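Local coordinates for uncharacterized protein (Escherichia coli UMEA 3162-1, PDB 4X5M), which mediates transmembrane sugar transport down a concentration gradient as a homodimer, probably by rocking movements that open a cargo-binding cavity to alternate sides of the membrane, at residues I79-I82 with N83-K86. Sequence-based numbering, arbitrary orientation.
Sequences ITLI and NRRK. With OLA (oleic acid), chain D.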
loop_
_atom_site.group_PDB
_atom_site.type_symbol
_atom_site.label_atom_id
_atom_site.label_comp_id
_atom_site.label_asym_id
_atom_site.label_seq_id
_atom_site.Cartn_x
_atom_site.Cartn_y
_atom_site.Cartn_z
ATOM N N ILE A 79 3.336 6.976 -17.047
ATOM C CA ILE A 79 4.148 8.185 -17.134
ATOM C C ILE A 79 5.628 7.862 -16.933
ATOM O O ILE A 79 6.493 8.423 -17.609
ATOM C CB ILE A 79 3.702 9.237 -16.095
ATOM C CG1 ILE A 79 2.237 9.619 -16.317
ATOM C CG2 ILE A 79 4.586 10.473 -16.165
ATOM C CD1 ILE A 79 1.673 10.522 -15.242
ATOM N N THR A 80 5.910 6.947 -16.010
ATOM C CA THR A 80 7.282 6.532 -15.731
ATOM C C THR A 80 7.933 5.909 -16.962
ATOM O O THR A 80 9.077 6.220 -17.296
ATOM C CB THR A 80 7.344 5.523 -14.565
ATOM O OG1 THR A 80 6.816 6.127 -13.378
ATOM C CG2 THR A 80 8.780 5.092 -14.307
ATOM N N LEU A 81 7.194 5.033 -17.634
ATOM C CA LEU A 81 7.693 4.362 -18.830
ATOM C C LEU A 81 7.870 5.340 -19.989
ATOM O O LEU A 81 8.784 5.191 -20.801
ATOM C CB LEU A 81 6.751 3.225 -19.232
ATOM C CG LEU A 81 6.733 2.022 -18.286
ATOM C CD1 LEU A 81 5.627 1.048 -18.660
ATOM C CD2 LEU A 81 8.087 1.326 -18.289
ATOM N N ILE A 82 6.996 6.339 -20.062
ATOM C CA ILE A 82 7.105 7.376 -21.083
ATOM C C ILE A 82 8.350 8.230 -20.851
ATOM O O ILE A 82 9.127 8.473 -21.775
ATOM C CB ILE A 82 5.858 8.282 -21.111
ATOM C CG1 ILE A 82 4.636 7.502 -21.601
ATOM C CG2 ILE A 82 6.093 9.486 -22.007
ATOM C CD1 ILE A 82 3.360 8.321 -21.639
ATOM N N ASN A 83 8.537 8.680 -19.613
ATOM C CA ASN A 83 9.704 9.479 -19.253
ATOM C C ASN A 83 11.007 8.706 -19.436
ATOM O O ASN A 83 12.016 9.267 -19.862
ATOM C CB ASN A 83 9.600 9.968 -17.806
ATOM C CG ASN A 83 8.459 10.944 -17.598
ATOM O OD1 ASN A 83 7.921 11.062 -16.497
ATOM N ND2 ASN A 83 8.079 11.647 -18.658
ATOM N N ARG A 84 10.975 7.418 -19.105
ATOM C CA ARG A 84 12.139 6.549 -19.254
ATOM C C ARG A 84 12.605 6.479 -20.706
ATOM O O ARG A 84 13.804 6.462 -20.985
ATOM C CB ARG A 84 11.823 5.139 -18.743
ATOM C CG ARG A 84 12.842 4.086 -19.158
ATOM C CD ARG A 84 12.192 2.722 -19.339
ATOM N NE ARG A 84 12.166 1.943 -18.105
ATOM C CZ ARG A 84 13.045 0.992 -17.804
ATOM N NH1 ARG A 84 14.021 0.696 -18.652
ATOM N NH2 ARG A 84 12.946 0.332 -16.658
ATOM N N ARG A 85 11.647 6.447 -21.627
ATOM C CA ARG A 85 11.958 6.251 -23.038
ATOM C C ARG A 85 12.385 7.543 -23.734
ATOM O O ARG A 85 12.938 7.504 -24.835
ATOM C CB ARG A 85 10.757 5.641 -23.769
ATOM C CG ARG A 85 9.905 6.642 -24.535
ATOM C CD ARG A 85 9.209 5.966 -25.705
ATOM N NE ARG A 85 10.157 5.227 -26.535
ATOM C CZ ARG A 85 10.586 5.627 -27.729
ATOM N NH1 ARG A 85 10.143 6.763 -28.256
ATOM N NH2 ARG A 85 11.453 4.883 -28.403
ATOM N N LYS A 86 12.131 8.683 -23.093
ATOM C CA LYS A 86 12.528 9.976 -23.645
ATOM C C LYS A 86 14.044 10.068 -23.797
ATOM O O LYS A 86 14.549 10.736 -24.700
ATOM C CB LYS A 86 12.029 11.127 -22.765
ATOM C CG LYS A 86 10.519 11.314 -22.740
ATOM C CD LYS A 86 10.152 12.770 -23.012
ATOM C CE LYS A 86 9.008 13.245 -22.129
ATOM N NZ LYS A 86 9.406 13.295 -20.694
HETATM C C1 OLA D . -1.446 10.015 -18.047
HETATM O O1 OLA D . -0.550 10.588 -18.722
HETATM O O2 OLA D . -1.158 9.018 -17.333
HETATM C C2 OLA D . -2.870 10.521 -18.094
HETATM C C3 OLA D . -3.788 9.481 -17.492
HETATM C C4 OLA D . -4.298 8.563 -18.581
HETATM C C5 OLA D . -4.829 7.289 -17.962
HETATM C C6 OLA D . -4.382 6.108 -18.795
HETATM C C7 OLA D . -4.080 4.934 -17.889
HETATM C C8 OLA D . -3.642 3.747 -18.720
HETATM C C9 OLA D . -4.848 3.130 -19.394
HETATM C C10 OLA D . -4.872 1.809 -19.664
HETATM C C11 OLA D . -3.698 0.930 -19.291
HETATM C C12 OLA D . -4.068 -0.522 -19.511
HETATM C C13 OLA D . -4.925 -1.006 -18.361
HETATM C C14 OLA D . -5.673 -2.255 -18.768
HETATM C C15 OLA D . -6.543 -2.717 -17.620
HETATM C C16 OLA D . -7.270 -3.990 -17.997
HETATM C C17 OLA D . -7.673 -4.723 -16.736
HETATM C C18 OLA D . -8.633 -5.839 -17.077
#
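Matching first torsions, with CG1 of Ile79 (chi1 -59°) and CG of Asn83 (chi1 -66°) each anti to their carbonyl carbon, keep these two side chains side by side on the one helix face where their i to i+4 spacing puts them. CG2 of Ile79 stands anti to the backbone N, beside the carbonyl carbon, and so faces Asn83 CG at 4.2 Å. The other branch of Ile79 leads away from the turn to an oleic acid, its CG1 lying 3.6 Å from carboxylate atom O2 and its CD1 3.8 Å from the same oxygen. Cutting Ile79 back to alanine removes both branches and would probably open a gap between helix and oleic acid and strip the Asn83 side chain of its methyl neighbour. A second pair, Leu81 and Arg84, also runs side by side, with Leu81 CD2 set obliquely to the guanidinium, 4.1 Å from NE. Backbone i to i+4 bonds underlie both pairs: Asn83 N reaches Ile79 O at 2.9 Å, nearly straight at 168°, and Arg84 N reaches Thr80 O at 2.9 Å. Arg85 N bonds Leu81 O, at 3.2 Å, and adds a weak i to i+3 bond to Ile82 O, which also takes a weak bond from Lys86 N. Thr80 OG1 turns back to hydrogen-bond Val76 O. The contact forms the last turns of helix 60-86, carrying the third transmembrane helix into a basic tail; Thr80, Leu81 and Arg84 touch Val37 at the start of helix 37-57, while Ile79 and Thr80 pack on Thr32 in the loop between helices 20-29 and 37-57.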